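Local atomic coordinates of serine protease pet (Escherichia coli, PDB entry 4OM9), a protein that is an autotransporter enterotoxin of enteroaggregative E. coli, a secreted serine protease whose host target is probably the cytoskeletal protein alpha-fodrin. Residues Thr439-Ala444 against Ser464-Asn469; Gln468-Tyr473 against Asn493-Leu498; Leu483-Asp488 against Lys510-Val515. One frame throughout, in Å; residues are numbered along the deposited sequence.

Interaction 1. Residues Thr439-Ala444 against Ser464-Asn469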
# COMPACT_ATOMS: atom_id res chain seq x y z
N THR A 439 -16.12 1.41 18.20
CA THR A 439 -15.95 2.78 17.78
C THR A 439 -14.65 3.35 18.32
O THR A 439 -14.35 3.18 19.50
CB THR A 439 -17.09 3.67 18.27
OG1 THR A 439 -18.34 3.15 17.78
CG2 THR A 439 -16.88 5.11 17.82
N PHE A 440 -13.90 4.00 17.45
CA PHE A 440 -12.76 4.78 17.87
C PHE A 440 -12.92 6.22 17.38
O PHE A 440 -13.30 6.45 16.22
CB PHE A 440 -11.43 4.23 17.32
CG PHE A 440 -11.19 2.76 17.59
CD1 PHE A 440 -11.81 1.79 16.83
CD2 PHE A 440 -10.23 2.37 18.53
CE1 PHE A 440 -11.55 0.45 17.04
CE2 PHE A 440 -9.95 1.03 18.74
CZ PHE A 440 -10.62 0.07 18.00
N LYS A 441 -12.61 7.18 18.23
CA LYS A 441 -12.30 8.50 17.75
C LYS A 441 -11.04 8.38 16.87
O LYS A 441 -10.96 8.97 15.79
CB LYS A 441 -12.07 9.43 18.93
CG LYS A 441 -12.06 10.90 18.61
CD LYS A 441 -13.34 11.58 19.10
CE LYS A 441 -13.11 13.08 19.24
NZ LYS A 441 -12.30 13.64 18.09
N LYS A 442 -10.06 7.59 17.34
CA LYS A 442 -8.78 7.35 16.67
C LYS A 442 -8.22 5.98 17.05
O LYS A 442 -8.24 5.60 18.22
CB LYS A 442 -7.75 8.44 17.02
CG LYS A 442 -7.90 9.73 16.24
CD LYS A 442 -6.80 10.73 16.57
CE LYS A 442 -7.01 11.40 17.93
NZ LYS A 442 -6.28 12.69 18.01
N ILE A 443 -7.73 5.21 16.07
CA ILE A 443 -6.98 4.00 16.40
C ILE A 443 -5.52 4.34 16.62
O ILE A 443 -4.88 4.94 15.75
CB ILE A 443 -7.04 2.94 15.31
CG1 ILE A 443 -8.47 2.59 14.95
CG2 ILE A 443 -6.28 1.70 15.76
CD1 ILE A 443 -8.65 2.28 13.44
N ALA A 444 -4.97 3.96 17.78
CA ALA A 444 -3.58 4.27 18.07
C ALA A 444 -2.63 3.16 17.60
O ALA A 444 -2.17 2.32 18.39
CB ALA A 444 -3.40 4.52 19.55
N SER A 464 -16.25 1.75 13.46
CA SER A 464 -16.49 3.18 13.29
C SER A 464 -15.25 3.99 13.69
O SER A 464 -14.68 3.80 14.78
CB SER A 464 -17.71 3.61 14.11
OG SER A 464 -18.88 2.85 13.77
N VAL A 465 -14.83 4.89 12.82
CA VAL A 465 -13.73 5.80 13.14
C VAL A 465 -14.21 7.19 12.88
O VAL A 465 -14.44 7.56 11.74
CB VAL A 465 -12.48 5.54 12.30
CG1 VAL A 465 -11.35 6.45 12.76
CG2 VAL A 465 -12.09 4.07 12.36
N ASN A 466 -14.39 7.97 13.94
CA ASN A 466 -15.04 9.27 13.78
C ASN A 466 -14.20 10.43 14.29
O ASN A 466 -14.71 11.32 14.93
CB ASN A 466 -16.42 9.26 14.44
CG ASN A 466 -16.37 8.89 15.88
OD1 ASN A 466 -15.28 8.70 16.44
ND2 ASN A 466 -17.54 8.78 16.53
N ASN A 467 -12.92 10.40 13.96
CA ASN A 467 -12.08 11.58 14.13
C ASN A 467 -12.68 12.86 13.51
O ASN A 467 -13.33 12.83 12.45
CB ASN A 467 -10.72 11.31 13.52
CG ASN A 467 -10.82 10.90 12.08
OD1 ASN A 467 -11.37 9.84 11.77
ND2 ASN A 467 -10.28 11.74 11.17
N GLN A 468 -12.44 13.98 14.18
CA GLN A 468 -12.95 15.27 13.73
C GLN A 468 -11.83 16.11 13.14
O GLN A 468 -12.06 17.20 12.59
CB GLN A 468 -13.62 16.00 14.88
CG GLN A 468 -14.79 15.24 15.49
CD GLN A 468 -15.51 16.04 16.56
OE1 GLN A 468 -15.33 15.81 17.76
NE2 GLN A 468 -16.34 16.99 16.14
N ASN A 469 -10.60 15.62 13.26
CA ASN A 469 -9.46 16.31 12.71
C ASN A 469 -8.64 15.33 11.91
O ASN A 469 -8.93 14.13 11.91
CB ASN A 469 -8.59 16.92 13.81
CG ASN A 469 -9.42 17.56 14.91
OD1 ASN A 469 -9.37 17.13 16.07
ND2 ASN A 469 -10.17 18.60 14.55

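Interaction 2. Residues Gln468-Tyr473 against Asn493-Leu498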
# COMPACT_ATOMS: atom_id res chain seq x y z
N GLN A 468 -12.44 13.98 14.18
CA GLN A 468 -12.95 15.27 13.73
C GLN A 468 -11.83 16.11 13.14
O GLN A 468 -12.06 17.20 12.59
CB GLN A 468 -13.62 16.00 14.88
CG GLN A 468 -14.79 15.24 15.49
CD GLN A 468 -15.51 16.04 16.56
OE1 GLN A 468 -15.33 15.81 17.76
NE2 GLN A 468 -16.34 16.99 16.14
N ASN A 469 -10.60 15.62 13.26
CA ASN A 469 -9.46 16.31 12.71
C ASN A 469 -8.64 15.33 11.91
O ASN A 469 -8.93 14.13 11.91
CB ASN A 469 -8.59 16.92 13.81
CG ASN A 469 -9.42 17.56 14.91
OD1 ASN A 469 -9.37 17.13 16.07
ND2 ASN A 469 -10.17 18.60 14.55
N ASN A 470 -7.62 15.86 11.24
CA ASN A 470 -6.73 15.05 10.43
C ASN A 470 -6.11 13.94 11.26
O ASN A 470 -5.50 14.19 12.31
CB ASN A 470 -5.62 15.91 9.84
CG ASN A 470 -6.06 16.68 8.61
OD1 ASN A 470 -7.22 16.61 8.18
ND2 ASN A 470 -5.13 17.43 8.05
N TYR A 471 -6.29 12.72 10.79
CA TYR A 471 -5.78 11.56 11.48
C TYR A 471 -5.43 10.48 10.46
O TYR A 471 -6.17 10.25 9.49
CB TYR A 471 -6.80 11.03 12.51
CG TYR A 471 -6.57 9.56 12.80
CD1 TYR A 471 -5.53 9.14 13.63
CD2 TYR A 471 -7.37 8.60 12.22
CE1 TYR A 471 -5.31 7.78 13.86
CE2 TYR A 471 -7.17 7.27 12.45
CZ TYR A 471 -6.14 6.86 13.27
OH TYR A 471 -5.96 5.51 13.46
N ILE A 472 -4.29 9.83 10.67
CA ILE A 472 -3.90 8.74 9.78
C ILE A 472 -3.90 7.40 10.50
O ILE A 472 -3.22 7.24 11.50
CB ILE A 472 -2.52 8.98 9.15
CG1 ILE A 472 -2.42 10.40 8.60
CG2 ILE A 472 -2.26 7.95 8.05
CD1 ILE A 472 -1.13 10.70 7.84
N TYR A 473 -4.67 6.45 9.99
CA TYR A 473 -4.60 5.07 10.46
C TYR A 473 -3.52 4.39 9.64
O TYR A 473 -3.64 4.29 8.41
CB TYR A 473 -5.95 4.36 10.32
CG TYR A 473 -5.93 2.89 10.70
CD1 TYR A 473 -5.41 2.48 11.94
CD2 TYR A 473 -6.43 1.92 9.84
CE1 TYR A 473 -5.39 1.14 12.29
CE2 TYR A 473 -6.41 0.58 10.18
CZ TYR A 473 -5.90 0.19 11.41
OH TYR A 473 -5.87 -1.15 11.75
N ASN A 493 -12.82 19.15 7.54
CA ASN A 493 -11.47 18.99 8.05
C ASN A 493 -11.30 17.67 8.79
O ASN A 493 -10.19 17.29 9.15
CB ASN A 493 -11.11 20.18 8.95
CG ASN A 493 -11.03 21.48 8.17
OD1 ASN A 493 -11.00 21.48 6.94
ND2 ASN A 493 -11.01 22.60 8.88
N ALA A 494 -12.40 16.96 8.97
CA ALA A 494 -12.36 15.67 9.66
C ALA A 494 -11.85 14.55 8.75
O ALA A 494 -12.55 13.55 8.52
CB ALA A 494 -13.74 15.33 10.20
N ARG A 495 -10.63 14.71 8.25
CA ARG A 495 -10.09 13.79 7.26
C ARG A 495 -9.57 12.52 7.89
O ARG A 495 -8.64 12.57 8.70
CB ARG A 495 -8.98 14.45 6.44
CG ARG A 495 -9.48 15.43 5.40
CD ARG A 495 -8.35 16.10 4.65
NE ARG A 495 -8.38 17.55 4.83
CZ ARG A 495 -9.01 18.39 4.02
NH1 ARG A 495 -9.67 17.95 2.95
NH2 ARG A 495 -8.97 19.69 4.29
N LEU A 496 -10.18 11.40 7.53
CA LEU A 496 -9.68 10.08 7.85
C LEU A 496 -8.81 9.60 6.69
O LEU A 496 -9.29 9.44 5.56
CB LEU A 496 -10.82 9.09 8.10
CG LEU A 496 -10.36 7.65 8.26
CD1 LEU A 496 -9.36 7.53 9.41
CD2 LEU A 496 -11.53 6.68 8.45
N ILE A 497 -7.53 9.38 7.00
CA ILE A 497 -6.53 8.97 6.02
C ILE A 497 -6.06 7.53 6.28
O ILE A 497 -5.55 7.23 7.34
CB ILE A 497 -5.33 9.92 6.05
CG1 ILE A 497 -5.81 11.35 5.79
CG2 ILE A 497 -4.28 9.50 5.02
CD1 ILE A 497 -5.03 12.41 6.55
N LEU A 498 -6.27 6.64 5.32
CA LEU A 498 -5.86 5.26 5.48
C LEU A 498 -4.56 5.03 4.70
O LEU A 498 -4.53 5.25 3.47
CB LEU A 498 -6.94 4.30 5.00
CG LEU A 498 -8.18 4.00 5.88
CD1 LEU A 498 -8.19 4.73 7.25
CD2 LEU A 498 -9.47 4.23 5.12
O HOH W 1 -7.71 18.65 10.53

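Interaction 3. Residues Leu483-Asp488 against Lys510-Val515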
# COMPACT_ATOMS: atom_id res chain seq x y z
N LEU A 483 -16.60 -0.62 7.53
CA LEU A 483 -15.94 0.57 8.05
C LEU A 483 -16.78 1.81 7.82
O LEU A 483 -17.19 2.05 6.70
CB LEU A 483 -14.59 0.76 7.37
CG LEU A 483 -13.82 2.04 7.70
CD1 LEU A 483 -13.48 2.12 9.15
CD2 LEU A 483 -12.54 2.08 6.91
N GLU A 484 -17.00 2.59 8.88
CA GLU A 484 -17.80 3.80 8.79
C GLU A 484 -17.08 5.03 9.31
O GLU A 484 -16.57 5.04 10.41
CB GLU A 484 -19.13 3.63 9.54
CG GLU A 484 -19.99 2.51 9.01
CD GLU A 484 -21.33 2.40 9.68
OE1 GLU A 484 -21.61 3.18 10.62
OE2 GLU A 484 -22.12 1.52 9.27
N HIS A 485 -17.05 6.09 8.52
CA HIS A 485 -16.53 7.37 8.99
C HIS A 485 -17.69 8.39 8.93
O HIS A 485 -17.78 9.17 8.00
CB HIS A 485 -15.34 7.79 8.12
CG HIS A 485 -14.70 9.09 8.49
ND1 HIS A 485 -14.39 9.43 9.79
CD2 HIS A 485 -14.27 10.11 7.72
CE1 HIS A 485 -13.82 10.62 9.81
NE2 HIS A 485 -13.73 11.05 8.57
N HIS A 486 -18.60 8.33 9.92
CA HIS A 486 -19.81 9.17 9.97
C HIS A 486 -19.73 10.29 11.00
O HIS A 486 -19.37 10.06 12.16
CB HIS A 486 -21.04 8.33 10.30
CG HIS A 486 -21.33 7.24 9.32
ND1 HIS A 486 -22.37 6.36 9.48
CD2 HIS A 486 -20.72 6.91 8.15
CE1 HIS A 486 -22.40 5.52 8.45
NE2 HIS A 486 -21.42 5.83 7.64
N LEU A 487 -20.08 11.50 10.59
CA LEU A 487 -20.22 12.59 11.55
C LEU A 487 -21.60 13.20 11.40
O LEU A 487 -22.21 13.10 10.34
CB LEU A 487 -19.12 13.62 11.37
CG LEU A 487 -17.81 13.19 12.04
CD1 LEU A 487 -16.70 14.14 11.75
CD2 LEU A 487 -18.04 13.13 13.53
N ASP A 488 -22.09 13.81 12.48
CA ASP A 488 -23.46 14.33 12.54
C ASP A 488 -23.66 15.58 11.71
O ASP A 488 -24.76 15.87 11.24
CB ASP A 488 -23.86 14.62 13.99
CG ASP A 488 -24.31 13.38 14.72
OD1 ASP A 488 -24.54 12.35 14.06
OD2 ASP A 488 -24.45 13.43 15.97
N LYS A 510 -19.96 9.69 5.73
CA LYS A 510 -20.97 10.73 5.80
C LYS A 510 -20.39 11.94 6.50
O LYS A 510 -19.85 11.82 7.61
CB LYS A 510 -22.22 10.25 6.52
CG LYS A 510 -22.93 9.11 5.81
CD LYS A 510 -24.04 8.50 6.66
CE LYS A 510 -24.27 7.05 6.25
NZ LYS A 510 -25.70 6.69 6.16
N ASN A 511 -20.45 13.08 5.80
CA ASN A 511 -20.17 14.39 6.37
C ASN A 511 -18.70 14.69 6.68
O ASN A 511 -18.38 15.79 7.12
CB ASN A 511 -21.01 14.60 7.65
CG ASN A 511 -22.47 15.00 7.34
OD1 ASN A 511 -22.74 15.63 6.33
ND2 ASN A 511 -23.40 14.63 8.23
N ALA A 512 -17.80 13.74 6.42
CA ALA A 512 -16.37 13.90 6.77
C ALA A 512 -15.47 13.19 5.75
O ALA A 512 -15.78 12.10 5.32
CB ALA A 512 -16.10 13.35 8.19
N PRO A 513 -14.34 13.81 5.38
CA PRO A 513 -13.58 13.27 4.24
C PRO A 513 -12.82 11.96 4.51
O PRO A 513 -12.36 11.69 5.61
CB PRO A 513 -12.58 14.40 3.91
CG PRO A 513 -13.06 15.60 4.70
CD PRO A 513 -13.74 15.05 5.90
N LEU A 514 -12.70 11.16 3.46
CA LEU A 514 -11.88 9.98 3.45
C LEU A 514 -10.76 10.15 2.42
O LEU A 514 -10.97 10.69 1.32
CB LEU A 514 -12.70 8.73 3.13
CG LEU A 514 -11.90 7.44 3.34
CD1 LEU A 514 -11.89 7.08 4.82
CD2 LEU A 514 -12.45 6.30 2.52
N VAL A 515 -9.58 9.68 2.80
CA VAL A 515 -8.40 9.68 1.95
C VAL A 515 -7.76 8.31 1.97
O VAL A 515 -7.48 7.76 3.05
CB VAL A 515 -7.37 10.71 2.41
CG1 VAL A 515 -6.08 10.53 1.64
CG2 VAL A 515 -7.93 12.11 2.22

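Interaction 1. Residues Thr439-Ala444 against Ser464-Asn469
Ile-443 holds CG1 anti to its carbonyl carbon (chi1 -55°), and chi2 of 145° then carries CD1 to within 4.0 Å of CG2 of Val-465, which is likewise anti to its own carbonyl carbon; the two side chains cross at about a right angle. The pair lies inside the parallel beta-helix of the passenger domain, where residues about one coil apart along the chain come to stand side by side. Here strands 438-440 and 461-465 run parallel, Thr-439 beside Ser-464 and Phe-440 beside Val-465. Both backbone polar groups of Phe-440 serve this pairing: its N donates to Ser-464 O at 2.8 Å, almost straight, and its O accepts from Asn-466 N at 2.9 Å. The Phe-440 ring turns one face to CG1 of Ile-443 in its own segment, while its other neighbours include Ile-422 of the strand 422-424, so this side of the contact belongs to the apolar core. On the reverse side, OG1 of Thr-439 packs against CB of Ser-464 at 3.8 Å, nearer the solvent. Past the strand ends the chains bend but stay together. The kinked chain of Lys-441 slants past Gln-468, its NZ standing 3.7 Å from OE1 of Gln-468, a loose approach of polar ends. Asn-467 presses CB against Lys-441 O, and its amide reaches forward along its own segment: ND2 donates to Asn-469 O at 2.8 Å with an N-H...O angle of 175°, the acceptor lying in the plane of the amide.

Interaction 2. Residues Gln468-Tyr473 against Asn493-Leu498
Ile-472 and Ile-497 form the apolar centre on one face of the paired strands, crossing obliquely with CG1 of Ile-472 3.9 Å from CD1 of Ile-497. The CG2 branch of Ile-472 also lies close to CG2 of Ile-497, so both arms of each side chain take part. On the other face Tyr-471 and Leu-496 lie side by side and point the same way. Tyr-471 carries CG anti to its backbone N (chi1 156°), and CD1 of Leu-496 meets the edge of the ring at CD2, 3.6 Å away. One residue pair further along this face, CD1 of Leu-498 touches CB of Tyr-473. Between the two faces runs a parallel beta-ladder: Tyr-471 N donates to Arg-495 O, Ile-497 N to Tyr-471 O at 3.0 Å, and Tyr-473 N to Ile-497 O at 2.9 Å. The axes of strands 471-473 and 496-498 come within 4.8 Å and make an angle of 30°, a twisted parallel pairing of successive beta-helix coils. Toward the polar edge the ladder gives way to water: one molecule accepts from Asn-470 N at 2.9 Å and donates to Asn-493 O at 3.1 Å, bridging the backbones where they cease to pair directly. Beside it an inverse gamma turn centred on Ala-494 folds the chain, and CB of Ala-494 packs on Gln-468 O. The phenol of Tyr-471 is hydrogen-bonded to Ile-443 O and that of Tyr-473 to Asn-476 O. Strand 514-520 continues the stack next to 496-498, while Tyr-620 of strand 618-622 touches both isoleucines and Ile-640 of strand 640-644 packs on Ile-472.

Interaction 3. Residues Leu483-Asp488 against Lys510-Val515
Leu-487 is gripped at both its backbone polar atoms by the facing segment: its O accepts from ND2 of Asn-511 at 2.9 Å, the acceptor lying in the amide plane, and its N donates to Lys-510 O at 3.0 Å. A longer bond, 3.2 Å from Lys-510 N to His-485 O, has the donor above the carbonyl plane. These bonds surround the single parallel bridge of His-486 with Lys-510. There the lysine chain passes over the imidazole in a CH-pi contact, CE being 3.6 Å from the ring centroid, while CB of Glu-484 lies over the opposite face. On the buried side His-485 brings NE2 to 3.3 Å from CB of Ala-512, and CD1 of Leu-487 packs on the same methyl at 3.7 Å. The two nitrogens of His-485 are hydrogen-bonded to main-chain carbonyls beyond this pair, ND1 to Val-465 O and NE2 to Ala-494 O, which is consistent with a doubly protonated ring. Asn-511 takes a left-handed backbone conformation (phi 73°), and the chain bends away from strand 506-510 toward 514-520. This is a corner of a parallel beta-helix, where one sheet face of a coil ends and the next begins.

The three contacts follow the winding of a single beta-helix, their centres 8 to 10 Å apart. Interaction 2 begins on the stretch where interaction 1 ends, sharing Gln-468 and Asn-469: the chain leaves strand 461-465, turns, and enters strand 471-473. Interaction 3 opens after interaction 1 has closed, and its segments alternate with those of interaction 2, in the order 468-473, 483-488, 493-498, 510-515. Strand 481-486 lies between 461-465 and 506-510, and 496-498 is paired with 514-520 through, among others, the hydrogen bond of Val-515 N with Leu-496 O, so each pairing extends a stack begun by another coil. Repeated coil upon coil, such pairings build the elongated stalk of the passenger domain.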